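Local coordinates for protein type IV pilin structural subunit (Pseudomonas aeruginosa, PDB 3JYZ) that is a type IV pilin, the structural subunit that probably assembles into the long thin pilus filaments of this bacterium, at residues 57-62 with 71-76; 87-92 with 118-123. All blocks are in the same frame, centred on the assembly; numbering follows the deposited sequence.

Contact 1. Residues 57-62 with 71-76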
loop_
_atom_site.group_PDB
_atom_site.type_symbol
_atom_site.label_atom_id
_atom_site.label_comp_id
_atom_site.label_asym_id
_atom_site.label_seq_id
_atom_site.Cartn_x
_atom_site.Cartn_y
_atom_site.Cartn_z
ATOM N N VAL A 57 -2.101 -7.908 11.185
ATOM C CA VAL A 57 -1.874 -7.932 9.759
ATOM C C VAL A 57 -1.584 -9.338 9.252
ATOM O O VAL A 57 -0.709 -9.932 9.709
ATOM C CB VAL A 57 -0.750 -7.014 9.375
ATOM C CG1 VAL A 57 -0.504 -7.053 7.890
ATOM C CG2 VAL A 57 -1.130 -5.641 9.798
ATOM N N THR A 58 -2.420 -9.812 8.347
ATOM C CA THR A 58 -2.219 -11.114 7.714
ATOM C C THR A 58 -1.054 -11.057 6.731
ATOM O O THR A 58 -0.181 -11.923 6.737
ATOM C CB THR A 58 -3.485 -11.557 6.968
ATOM O OG1 THR A 58 -4.502 -11.873 7.926
ATOM C CG2 THR A 58 -3.223 -12.784 6.095
ATOM N N SER A 59 -1.025 -10.018 5.906
ATOM C CA SER A 59 -0.045 -9.952 4.835
ATOM C C SER A 59 0.105 -8.540 4.297
ATOM O O SER A 59 -0.828 -7.736 4.365
ATOM C CB SER A 59 -0.439 -10.905 3.701
ATOM O OG SER A 59 -1.715 -10.579 3.171
ATOM N N VAL A 60 1.295 -8.257 3.776
ATOM C CA VAL A 60 1.599 -7.004 3.098
ATOM C C VAL A 60 2.291 -7.446 1.822
ATOM O O VAL A 60 3.457 -7.834 1.850
ATOM C CB VAL A 60 2.565 -6.150 3.935
ATOM C CG1 VAL A 60 2.893 -4.848 3.215
ATOM C CG2 VAL A 60 1.966 -5.875 5.324
ATOM N N LEU A 61 1.563 -7.426 0.709
ATOM C CA LEU A 61 2.078 -8.032 -0.519
ATOM C C LEU A 61 2.131 -7.050 -1.678
ATOM O O LEU A 61 1.193 -6.281 -1.905
ATOM C CB LEU A 61 1.232 -9.248 -0.909
ATOM C CG LEU A 61 1.442 -10.475 -0.018
ATOM C CD1 LEU A 61 0.351 -11.504 -0.279
ATOM C CD2 LEU A 61 2.826 -11.091 -0.218
HETATM N N MSE A 62 3.227 -7.101 -2.429
HETATM C CA MSE A 62 3.339 -6.331 -3.661
HETATM C C MSE A 62 2.694 -7.087 -4.813
HETATM O O MSE A 62 2.783 -8.309 -4.902
HETATM C CB MSE A 62 4.800 -6.051 -3.984
HETATM C CG MSE A 62 5.449 -5.134 -2.982
HETATM SE SE MSE A 62 7.331 -4.813 -3.347
HETATM C CE MSE A 62 7.207 -3.933 -5.062
ATOM N N THR A 71 -0.889 -4.423 -1.225
ATOM C CA THR A 71 -2.144 -4.714 -0.539
ATOM C C THR A 71 -1.840 -5.152 0.881
ATOM O O THR A 71 -1.070 -6.098 1.097
ATOM C CB THR A 71 -2.926 -5.834 -1.243
ATOM O OG1 THR A 71 -3.204 -5.432 -2.586
ATOM C CG2 THR A 71 -4.236 -6.124 -0.514
ATOM N N ILE A 72 -2.425 -4.452 1.847
ATOM C CA ILE A 72 -2.344 -4.869 3.237
ATOM C C ILE A 72 -3.657 -5.551 3.587
ATOM O O ILE A 72 -4.737 -4.964 3.423
ATOM C CB ILE A 72 -2.173 -3.682 4.169
ATOM C CG1 ILE A 72 -0.954 -2.855 3.768
ATOM C CG2 ILE A 72 -2.066 -4.162 5.616
ATOM C CD1 ILE A 72 -0.868 -1.540 4.538
ATOM N N THR A 73 -3.558 -6.795 4.050
ATOM C CA THR A 73 -4.718 -7.560 4.480
ATOM C C THR A 73 -4.672 -7.702 5.992
ATOM O O THR A 73 -3.678 -8.158 6.551
ATOM C CB THR A 73 -4.724 -8.951 3.815
ATOM O OG1 THR A 73 -4.787 -8.797 2.391
ATOM C CG2 THR A 73 -5.921 -9.783 4.306
ATOM N N TYR A 74 -5.748 -7.297 6.660
ATOM C CA TYR A 74 -5.806 -7.325 8.117
ATOM C C TYR A 74 -6.485 -8.579 8.646
ATOM O O TYR A 74 -7.318 -9.159 7.963
ATOM C CB TYR A 74 -6.564 -6.093 8.612
ATOM C CG TYR A 74 -5.770 -4.844 8.378
ATOM C CD1 TYR A 74 -4.882 -4.388 9.331
ATOM C CD2 TYR A 74 -5.869 -4.148 7.180
ATOM C CE1 TYR A 74 -4.128 -3.254 9.123
ATOM C CE2 TYR A 74 -5.112 -3.006 6.957
ATOM C CZ TYR A 74 -4.251 -2.565 7.939
ATOM O OH TYR A 74 -3.478 -1.434 7.761
ATOM N N VAL A 75 -6.114 -8.988 9.856
ATOM C CA VAL A 75 -6.813 -10.085 10.519
ATOM C C VAL A 75 -8.096 -9.491 11.098
ATOM O O VAL A 75 -8.077 -8.837 12.143
ATOM C CB VAL A 75 -5.957 -10.741 11.617
ATOM C CG1 VAL A 75 -6.614 -12.048 12.085
ATOM C CG2 VAL A 75 -4.534 -11.012 11.097
ATOM N N ALA A 76 -9.197 -9.698 10.386
ATOM C CA ALA A 76 -10.445 -9.006 10.698
ATOM C C ALA A 76 -10.860 -9.144 12.164
ATOM O O ALA A 76 -11.216 -8.161 12.806
ATOM C CB ALA A 76 -11.550 -9.464 9.778
HETATM O O HOH W 1 -2.248 -8.649 1.295
HETATM O O HOH W 2 -1.034 -5.757 -4.258
#
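Thr71 and Leu61 exchange two backbone hydrogen bonds, Leu61 N to Thr71 O at 3.0 Å and Thr71 N to Leu61 O at 2.9 Å, both nearly straight. One pair further along, Thr73 N reaches Ser59 O, and there the pattern changes: Thr73 O takes Thr58 N at 2.7 Å, with a bent N-H...O angle of 135°, and also a weak bond from Ser59 N. Two successive residues thus face one, a classic beta bulge where the strand turns a corner.

On the face of Ser59 and Thr73 a water bridges the two hydroxyls, hydrogen-bonded to Ser59 OG at 2.7 Å and to Thr73 OG1, and donates to Thr71 O. Ser59 OG sits between backbone N and carbonyl carbon (chi1 59°), over Thr73 CB; its short hydroxyl arm reaches the water rather than Thr73 OG1. A second water is hydrogen-bonded to Thr71 OG1 and donates a longer bond, 3.3 Å, to Leu61 O.

The other face is apolar. Val57 splays its methyls, CG1 to Ile72 CG2 at 4.0 Å and CG2 obliquely against Tyr74 CE1 at 3.9 Å, while Val60 lies more loosely beside Ile72. Beta-branched residues suit this extended backbone, and here they press on Leu15, Leu17 and Ala18 of helix 4-28; Tyr74 OH bonds Val11 O of that helix. Past the bulge, Val75 CG2 lies 3.3 Å from Thr58 OG1, the two side chains crossing at about a right angle. The whole is an antiparallel beta hairpin with a classic bulge, laid on the N-terminal helix as in the pilin fold.

Contact 2. Residues 87-92 with 118-123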
loop_
_atom_site.group_PDB
_atom_site.type_symbol
_atom_site.label_atom_id
_atom_site.label_comp_id
_atom_site.label_asym_id
_atom_site.label_seq_id
_atom_site.Cartn_x
_atom_site.Cartn_y
_atom_site.Cartn_z
ATOM N N THR A 87 -8.974 -4.829 3.726
ATOM C CA THR A 87 -7.774 -4.480 2.960
ATOM C C THR A 87 -7.606 -2.990 2.732
ATOM O O THR A 87 -8.585 -2.239 2.605
ATOM C CB THR A 87 -7.708 -5.182 1.581
ATOM O OG1 THR A 87 -8.717 -4.646 0.715
ATOM C CG2 THR A 87 -7.904 -6.684 1.731
ATOM N N LEU A 88 -6.340 -2.589 2.693
ATOM C CA LEU A 88 -5.937 -1.281 2.216
ATOM C C LEU A 88 -5.005 -1.465 1.020
ATOM O O LEU A 88 -4.269 -2.454 0.943
ATOM C CB LEU A 88 -5.195 -0.510 3.309
ATOM C CG LEU A 88 -5.983 -0.086 4.539
ATOM C CD1 LEU A 88 -5.081 0.691 5.504
ATOM C CD2 LEU A 88 -7.201 0.750 4.126
ATOM N N ILE A 89 -5.041 -0.506 0.100
ATOM C CA ILE A 89 -4.170 -0.510 -1.063
ATOM C C ILE A 89 -3.238 0.702 -1.001
ATOM O O ILE A 89 -3.691 1.823 -0.761
ATOM C CB ILE A 89 -4.975 -0.433 -2.371
ATOM C CG1 ILE A 89 -6.084 -1.492 -2.404
ATOM C CG2 ILE A 89 -4.035 -0.548 -3.575
ATOM C CD1 ILE A 89 -5.585 -2.900 -2.329
ATOM N N LEU A 90 -1.944 0.473 -1.193
ATOM C CA LEU A 90 -0.965 1.555 -1.295
ATOM C C LEU A 90 -0.431 1.570 -2.725
ATOM O O LEU A 90 0.191 0.606 -3.168
ATOM C CB LEU A 90 0.191 1.363 -0.308
ATOM C CG LEU A 90 -0.180 1.039 1.142
ATOM C CD1 LEU A 90 1.061 0.920 2.037
ATOM C CD2 LEU A 90 -1.137 2.059 1.721
ATOM N N SER A 91 -0.669 2.668 -3.437
ATOM C CA SER A 91 -0.331 2.765 -4.857
ATOM C C SER A 91 0.768 3.807 -5.050
ATOM O O SER A 91 0.603 4.961 -4.652
ATOM C CB SER A 91 -1.574 3.164 -5.657
ATOM O OG SER A 91 -2.618 2.208 -5.503
ATOM N N PRO A 92 1.902 3.404 -5.644
ATOM C CA PRO A 92 3.044 4.318 -5.815
ATOM C C PRO A 92 3.068 5.073 -7.149
ATOM O O PRO A 92 2.639 4.556 -8.186
ATOM C CB PRO A 92 4.258 3.387 -5.742
ATOM C CG PRO A 92 3.744 2.052 -6.207
ATOM C CD PRO A 92 2.240 2.011 -5.989
ATOM N N ALA A 118 -0.291 6.740 -2.507
ATOM C CA ALA A 118 -1.701 6.954 -2.205
ATOM C C ALA A 118 -2.242 5.751 -1.445
ATOM O O ALA A 118 -1.999 4.604 -1.840
ATOM C CB ALA A 118 -2.483 7.147 -3.498
ATOM N N CYS A 119 -2.945 6.003 -0.344
ATOM C CA CYS A 119 -3.586 4.924 0.396
ATOM C C CYS A 119 -5.081 4.970 0.166
ATOM O O CYS A 119 -5.693 6.030 0.308
ATOM C CB CYS A 119 -3.311 5.042 1.891
ATOM S SG CYS A 119 -4.071 3.679 2.838
ATOM N N THR A 120 -5.680 3.836 -0.218
ATOM C CA THR A 120 -7.092 3.767 -0.407
ATOM C C THR A 120 -7.747 2.602 0.410
ATOM O O THR A 120 -7.187 1.579 0.567
ATOM C CB THR A 120 -7.479 3.629 -1.898
ATOM O OG1 THR A 120 -6.776 2.536 -2.448
ATOM C CG2 THR A 120 -7.147 4.884 -2.662
ATOM N N SER A 121 -8.915 2.874 0.924
ATOM C CA SER A 121 -9.736 1.909 1.622
ATOM C C SER A 121 -10.985 1.692 0.746
ATOM O O SER A 121 -10.942 1.839 -0.405
ATOM C CB SER A 121 -10.147 2.483 2.975
ATOM O OG SER A 121 -10.932 3.616 2.786
ATOM N N ALA A 122 -12.096 1.375 1.356
ATOM C CA ALA A 122 -13.315 1.405 0.584
ATOM C C ALA A 122 -13.606 2.790 -0.054
ATOM O O ALA A 122 -14.385 2.881 -0.962
ATOM C CB ALA A 122 -14.488 0.969 1.496
ATOM N N SER A 123 -13.003 3.820 0.496
ATOM C CA SER A 123 -13.084 5.152 -0.096
ATOM C C SER A 123 -11.683 5.709 -0.410
ATOM O O SER A 123 -10.709 5.226 0.033
ATOM C CB SER A 123 -13.897 6.128 0.726
ATOM O OG SER A 123 -13.484 6.156 2.023
HETATM O O HOH W 3 -4.107 3.166 -3.399
#
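Leu90 CD2 rests 3.5 Å from Cys119 SG and almost as near its CB, the tight spot on the face turned to helix 4-28. Cys119 SG stands anti to its backbone N (chi1 -179°), and the sulfur, bonded to Cys149, also has Leu88 CD1 at 4.1 Å. Leucine suits both places: the methyls pack against the Cys119 sulfur, while Leu15 of the helix packs against both leucines. Leu88 CD2 continues the layer to Ser121 CB at 3.6 Å.

Between the faces, four backbone bonds join Ile89 with Thr120 and Ser91 with Ala118; the shortest, Ser91 N to Ala118 O, is 2.8 Å.

The opposite face is more polar and hydrated, though still buried. A water donates to Ile89 O at 3.0 Å and to Thr120 OG1, and Ser91 suits its place because OG partners this water at 2.7 Å. Small Ala118 is touched by Phe132 and Met135, the latter also touching Thr120, whose OG1 is hydrogen-bonded to Ala136 O. The loose part is 121-123, where the strand has ended and Ala122 is exposed; there Ser121 OG accepts Ser123 N in an ST turn and bonds Cys149 O.

Backbone hydrogen bonds and apolar packing thus hold the strands together, while the Cys119-Cys149 disulfide ties strand 114-120 to the C-terminal segment, closing the disulfide loop (D-region) characteristic of type IV pilins, which starts on this strand.

Contacts 1 and 2 lie in series along the chain and belong to one antiparallel sheet, in which strands 70-74 and 87-95 are neighbours. Ile72 N and Leu88 O, 2.9 Å apart in a probable hydrogen bond, join them, and Tyr74 OH meets Leu88 CD1. Both turn a largely apolar face to helix 4-28, but contact 2 is the more deeply buried, while contact 1, its centre about 10 Å from that of the chain against 6 Å, has several partly exposed threonines. Each holds water on the face away from that helix. Contact 1 is a local hairpin eased by a bulge; contact 2 is a regular pairing of sequence-distant strands, one also tied by its disulfide to the C-terminal segment.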